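Local coordinates for member of DUF4221 family (Bacteroides vulgatus, PDB 3S9J), which is of unknown function but folds as a six-bladed beta-propeller that binds sodium ions in the crystal, at residues I231-S243 / I307-K320. Numbering follows the deposited sequence. Where two conformers were deposited one is given.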
loop_
_atom_site.group_PDB
_atom_site.type_symbol
_atom_site.label_atom_id
_atom_site.label_comp_id
_atom_site.label_asym_id
_atom_site.label_seq_id
_atom_site.Cartn_x
_atom_site.Cartn_y
_atom_site.Cartn_z
ATOM N N ILE A 231 10.351 -18.846 -4.617
ATOM C CA ILE A 231 10.458 -17.495 -5.120
ATOM C C ILE A 231 11.002 -17.434 -6.547
ATOM O O ILE A 231 11.936 -18.174 -6.904
ATOM C CB ILE A 231 11.440 -16.691 -4.228
ATOM C CG1 ILE A 231 10.984 -16.688 -2.768
ATOM C CG2 ILE A 231 11.583 -15.271 -4.726
ATOM C CD1 ILE A 231 9.561 -16.406 -2.587
ATOM N N ARG A 232 10.418 -16.542 -7.350
ATOM C CA ARG A 232 10.919 -16.191 -8.681
ATOM C C ARG A 232 11.106 -14.675 -8.751
ATOM O O ARG A 232 10.375 -13.923 -8.098
ATOM C CB ARG A 232 9.914 -16.615 -9.773
ATOM C CG ARG A 232 9.732 -18.099 -9.898
ATOM C CD ARG A 232 8.888 -18.469 -11.127
ATOM N NE ARG A 232 7.566 -17.825 -11.217
ATOM C CZ ARG A 232 6.522 -18.091 -10.426
ATOM N NH1 ARG A 232 6.625 -18.953 -9.419
ATOM N NH2 ARG A 232 5.358 -17.488 -10.635
ATOM N N TRP A 233 12.074 -14.233 -9.546
ATOM C CA TRP A 233 12.362 -12.812 -9.665
ATOM C C TRP A 233 12.185 -12.370 -11.106
ATOM O O TRP A 233 12.579 -13.090 -12.027
ATOM C CB TRP A 233 13.785 -12.507 -9.202
ATOM C CG TRP A 233 14.023 -12.788 -7.754
ATOM C CD1 TRP A 233 14.471 -13.952 -7.207
ATOM C CD2 TRP A 233 13.828 -11.883 -6.675
ATOM N NE1 TRP A 233 14.572 -13.823 -5.848
ATOM C CE2 TRP A 233 14.175 -12.559 -5.496
ATOM C CE3 TRP A 233 13.380 -10.556 -6.588
ATOM C CZ2 TRP A 233 14.097 -11.959 -4.241
ATOM C CZ3 TRP A 233 13.313 -9.952 -5.330
ATOM C CH2 TRP A 233 13.670 -10.654 -4.180
ATOM N N TYR A 234 11.585 -11.191 -11.282
ATOM C CA TYR A 234 11.355 -10.599 -12.594
ATOM C C TYR A 234 11.800 -9.149 -12.610
ATOM O O TYR A 234 11.507 -8.381 -11.689
ATOM C CB TYR A 234 9.884 -10.639 -12.963
ATOM C CG TYR A 234 9.316 -12.028 -13.066
ATOM C CD1 TYR A 234 9.441 -12.756 -14.236
ATOM C CD2 TYR A 234 8.631 -12.600 -12.002
ATOM C CE1 TYR A 234 8.917 -14.029 -14.342
ATOM C CE2 TYR A 234 8.106 -13.878 -12.098
ATOM C CZ TYR A 234 8.255 -14.586 -13.271
ATOM O OH TYR A 234 7.714 -15.842 -13.381
ATOM N N ASN A 235 12.494 -8.772 -13.672
ATOM C CA ASN A 235 12.918 -7.389 -13.814
ATOM C C ASN A 235 11.726 -6.451 -13.932
ATOM O O ASN A 235 10.815 -6.684 -14.720
ATOM C CB ASN A 235 13.791 -7.222 -15.055
ATOM C CG ASN A 235 14.326 -5.808 -15.184
ATOM O OD1 ASN A 235 13.907 -5.057 -16.059
ATOM N ND2 ASN A 235 15.221 -5.430 -14.280
ATOM N N ALA A 236 11.741 -5.373 -13.162
ATOM C CA ALA A 236 10.665 -4.402 -13.193
ATOM C C ALA A 236 11.262 -3.010 -13.019
ATOM O O ALA A 236 10.788 -2.217 -12.220
ATOM C CB ALA A 236 9.642 -4.701 -12.097
ATOM N N LYS A 237 12.313 -2.737 -13.792
ATOM C CA LYS A 237 13.075 -1.485 -13.713
ATOM C C LYS A 237 12.456 -0.426 -14.610
ATOM O O LYS A 237 12.081 -0.709 -15.755
ATOM C CB LYS A 237 14.528 -1.763 -14.165
ATOM C CG LYS A 237 15.380 -0.539 -14.399
ATOM C CD LYS A 237 16.779 -0.899 -14.907
ATOM C CE LYS A 237 17.531 0.380 -15.257
ATOM N NZ LYS A 237 16.883 1.201 -16.332
ATOM N N SER A 238 12.399 0.799 -14.113
ATOM C CA SER A 238 12.013 1.959 -14.911
ATOM C C SER A 238 13.096 2.311 -15.949
ATOM O O SER A 238 14.287 2.339 -15.613
ATOM C CB SER A 238 11.851 3.178 -14.023
ATOM O OG SER A 238 11.694 4.347 -14.814
ATOM N N ARG A 239 12.662 2.615 -17.179
ATOM C CA ARG A 239 13.612 3.059 -18.205
ATOM C C ARG A 239 14.229 4.423 -17.890
ATOM O O ARG A 239 15.225 4.787 -18.497
ATOM C CB ARG A 239 12.967 3.070 -19.600
ATOM C CG ARG A 239 11.870 4.118 -19.818
ATOM C CD ARG A 239 10.859 3.605 -20.861
ATOM N NE ARG A 239 10.229 2.353 -20.428
ATOM C CZ ARG A 239 9.564 1.516 -21.219
ATOM N NH1 ARG A 239 9.423 1.772 -22.510
ATOM N NH2 ARG A 239 9.037 0.411 -20.707
ATOM N N TYR A 240 13.670 5.157 -16.929
ATOM C CA TYR A 240 14.149 6.487 -16.598
ATOM C C TYR A 240 15.115 6.497 -15.434
ATOM O O TYR A 240 15.694 7.525 -15.168
ATOM C CB TYR A 240 12.966 7.413 -16.292
ATOM C CG TYR A 240 11.992 7.453 -17.434
ATOM C CD1 TYR A 240 12.357 8.037 -18.644
ATOM C CD2 TYR A 240 10.716 6.887 -17.330
ATOM C CE1 TYR A 240 11.508 8.066 -19.715
ATOM C CE2 TYR A 240 9.846 6.904 -18.428
ATOM C CZ TYR A 240 10.250 7.515 -19.612
ATOM O OH TYR A 240 9.425 7.558 -20.713
ATOM N N LEU A 241 15.308 5.347 -14.778
ATOM C CA LEU A 241 16.154 5.246 -13.582
ATOM C C LEU A 241 17.347 4.341 -13.793
ATOM O O LEU A 241 17.268 3.325 -14.468
ATOM C CB LEU A 241 15.361 4.671 -12.387
ATOM C CG LEU A 241 14.134 5.454 -11.924
ATOM C CD1 LEU A 241 13.462 4.715 -10.759
ATOM C CD2 LEU A 241 14.532 6.895 -11.565
ATOM N N LYS A 242 18.444 4.719 -13.166
ATOM C CA LYS A 242 19.632 3.888 -13.069
ATOM C C LYS A 242 19.250 2.619 -12.298
ATOM O O LYS A 242 18.413 2.677 -11.385
ATOM C CB LYS A 242 20.671 4.697 -12.285
ATOM C CG LYS A 242 22.059 4.200 -12.327
ATOM C CD LYS A 242 22.949 5.042 -11.393
ATOM C CE LYS A 242 24.393 4.567 -11.435
ATOM N NZ LYS A 242 24.939 4.802 -12.782
ATOM N N SER A 243 19.852 1.494 -12.649
ATOM C CA SER A 243 19.633 0.250 -11.900
ATOM C C SER A 243 19.992 0.447 -10.435
ATOM O O SER A 243 20.944 1.162 -10.117
ATOM C CB SER A 243 20.433 -0.903 -12.514
ATOM O OG SER A 243 20.372 -2.031 -11.676
ATOM N N ILE A 307 5.007 1.773 -14.530
ATOM C CA ILE A 307 5.397 0.670 -15.394
ATOM C C ILE A 307 4.230 -0.321 -15.469
ATOM O O ILE A 307 3.672 -0.694 -14.440
ATOM C CB ILE A 307 6.625 -0.070 -14.818
ATOM C CG1 ILE A 307 7.798 0.899 -14.592
ATOM C CG2 ILE A 307 6.969 -1.268 -15.693
ATOM C CD1 ILE A 307 8.817 0.467 -13.525
ATOM N N VAL A 308 3.873 -0.741 -16.675
ATOM C CA VAL A 308 2.835 -1.740 -16.889
ATOM C C VAL A 308 3.491 -3.081 -17.236
ATOM O O VAL A 308 4.304 -3.151 -18.148
ATOM C CB VAL A 308 1.859 -1.329 -18.015
ATOM C CG1 VAL A 308 0.755 -2.390 -18.163
ATOM C CG2 VAL A 308 1.241 0.052 -17.720
ATOM N N LEU A 309 3.161 -4.134 -16.495
ATOM C CA LEU A 309 3.668 -5.468 -16.776
ATOM C C LEU A 309 2.480 -6.374 -17.087
ATOM O O LEU A 309 1.405 -6.227 -16.487
ATOM C CB LEU A 309 4.432 -6.037 -15.582
ATOM C CG LEU A 309 5.639 -5.229 -15.087
ATOM C CD1 LEU A 309 5.272 -4.273 -13.915
ATOM C CD2 LEU A 309 6.802 -6.168 -14.702
ATOM N N ASN A 310 2.664 -7.310 -18.009
ATOM C CA ASN A 310 1.589 -8.250 -18.302
ATOM C C ASN A 310 1.595 -9.386 -17.279
ATOM O O ASN A 310 2.385 -9.355 -16.339
ATOM C CB ASN A 310 1.648 -8.751 -19.765
ATOM C CG ASN A 310 2.886 -9.567 -20.069
ATOM O OD1 ASN A 310 3.548 -10.095 -19.172
ATOM N ND2 ASN A 310 3.190 -9.698 -21.357
ATOM N N ALA A 311 0.745 -10.396 -17.474
ATOM C CA ALA A 311 0.555 -11.458 -16.468
ATOM C C ALA A 311 1.786 -12.354 -16.327
ATOM O O ALA A 311 1.940 -13.052 -15.321
ATOM C CB ALA A 311 -0.703 -12.280 -16.772
ATOM N N ASP A 312 2.676 -12.309 -17.319
ATOM C CA ASP A 312 3.916 -13.061 -17.275
ATOM C C ASP A 312 5.078 -12.223 -16.757
ATOM O O ASP A 312 6.224 -12.649 -16.824
ATOM C CB ASP A 312 4.247 -13.593 -18.667
ATOM C CG ASP A 312 3.201 -14.579 -19.195
ATOM O OD1 ASP A 312 2.755 -15.476 -18.445
ATOM O OD2 ASP A 312 2.846 -14.459 -20.382
ATOM N N PHE A 313 4.767 -11.046 -16.222
ATOM C CA PHE A 313 5.739 -10.105 -15.684
ATOM C C PHE A 313 6.727 -9.582 -16.709
ATOM O O PHE A 313 7.875 -9.292 -16.378
ATOM C CB PHE A 313 6.435 -10.686 -14.459
ATOM C CG PHE A 313 5.480 -11.018 -13.354
ATOM C CD1 PHE A 313 5.009 -10.031 -12.512
ATOM C CD2 PHE A 313 4.993 -12.301 -13.214
ATOM C CE1 PHE A 313 4.106 -10.341 -11.504
ATOM C CE2 PHE A 313 4.090 -12.611 -12.232
ATOM C CZ PHE A 313 3.651 -11.642 -11.377
ATOM N N GLU A 314 6.252 -9.442 -17.948
ATOM C CA GLU A 314 6.994 -8.758 -18.979
ATOM C C GLU A 314 6.564 -7.297 -18.986
ATOM O O GLU A 314 5.374 -6.994 -18.950
ATOM C CB GLU A 314 6.736 -9.409 -20.342
ATOM C CG GLU A 314 7.159 -10.884 -20.383
ATOM C CD GLU A 314 6.632 -11.643 -21.589
ATOM O OE1 GLU A 314 5.678 -11.168 -22.251
ATOM O OE2 GLU A 314 7.177 -12.737 -21.853
ATOM N N ILE A 315 7.534 -6.387 -19.008
ATOM C CA ILE A 315 7.236 -4.957 -19.122
ATOM C C ILE A 315 6.684 -4.664 -20.524
ATOM O O ILE A 315 7.340 -4.967 -21.526
ATOM C CB ILE A 315 8.483 -4.088 -18.877
ATOM C CG1 ILE A 315 9.022 -4.295 -17.461
ATOM C CG2 ILE A 315 8.151 -2.587 -19.090
ATOM C CD1 ILE A 315 10.382 -3.669 -17.249
ATOM N N ILE A 316 5.476 -4.111 -20.592
ATOM C CA ILE A 316 4.830 -3.791 -21.867
ATOM C C ILE A 316 4.697 -2.280 -22.110
ATOM O O ILE A 316 4.342 -1.851 -23.204
ATOM C CB ILE A 316 3.475 -4.519 -22.061
ATOM C CG1 ILE A 316 2.488 -4.254 -20.902
ATOM C CG2 ILE A 316 3.720 -5.995 -22.236
ATOM C CD1 ILE A 316 1.032 -4.628 -21.243
ATOM N N GLY A 317 5.001 -1.472 -21.094
ATOM C CA GLY A 317 5.027 -0.036 -21.269
ATOM C C GLY A 317 5.321 0.702 -19.989
ATOM O O GLY A 317 5.366 0.110 -18.893
ATOM N N GLU A 318 5.533 2.005 -20.128
ATOM C CA GLU A 318 5.809 2.846 -18.985
ATOM C C GLU A 318 5.447 4.265 -19.321
ATOM O O GLU A 318 5.877 4.783 -20.364
ATOM C CB GLU A 318 7.290 2.748 -18.570
ATOM C CG GLU A 318 7.635 3.593 -17.341
ATOM C CD GLU A 318 9.067 3.449 -16.845
ATOM O OE1 GLU A 318 9.865 2.701 -17.464
ATOM O OE2 GLU A 318 9.374 4.093 -15.808
ATOM N N THR A 319 4.692 4.911 -18.440
ATOM C CA THR A 319 4.253 6.276 -18.686
ATOM C C THR A 319 4.738 7.183 -17.565
ATOM O O THR A 319 4.621 6.849 -16.395
ATOM C CB THR A 319 2.726 6.323 -18.820
ATOM O OG1 THR A 319 2.353 5.656 -20.030
ATOM C CG2 THR A 319 2.215 7.756 -18.821
ATOM N N LYS A 320 5.301 8.330 -17.926
ATOM C CA LYS A 320 5.847 9.285 -16.951
ATOM C C LYS A 320 4.771 10.325 -16.634
ATOM O O LYS A 320 3.965 10.689 -17.489
ATOM C CB LYS A 320 7.110 9.955 -17.530
ATOM C CG LYS A 320 8.096 10.561 -16.511
ATOM C CD LYS A 320 9.540 10.540 -17.104
ATOM C CE LYS A 320 10.333 11.807 -16.838
ATOM N NZ LYS A 320 10.448 12.144 -15.392
HETATM O O HOH W 1 10.301 -8.542 -16.556
HETATM O O HOH W 2 10.100 0.170 -17.901
#
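Outermost strand 231-235 of one beta-propeller blade, and the loop after it, run past the last hairpin of the next blade, with the CA atoms of Y234 and F313 6.4 Å apart. No backbone hydrogen bond joins them directly; a water bridges N235 O and F313 O. At this end the Y234 and F313 rings form an offset stack, planes 21° apart. F313 CB lies over the Y234 face, 3.5 Å from Y234 CG. Y234 OH lies in the guanidinium plane of R232 and accepts from R232 NE, which should limit turning of the phenol. Along the middle, I315 CD1 sits against K237 O, and I307 CD1 meets A236 O and S238 N.

E318 holds the other end. Its CG is anti to the backbone N (chi1 -179°) and the chain stays extended, which carries the carboxylate to the turn 238-241. OE2 accepts from S238 OG at 2.5 Å and also bonds S305 OG. OE1 takes R239 N on its syn lone pair. R239 NE reaches OE1 at 3.0 Å from the anti side, tilted out of the carboxylate plane, as a salt bridge. R239 NH2 also bonds Q5 O. Without this carboxylate, as with an alanine here, R239 N and S238 OG would probably lose their acceptor and the R239 guanidinium its charge partner, leaving the turn less firmly tied to the hairpin. The Y240 ring is sandwiched: R239 CG covers one face, and K320 CD sits over the centre of the other, 3.7 Å from the centroid.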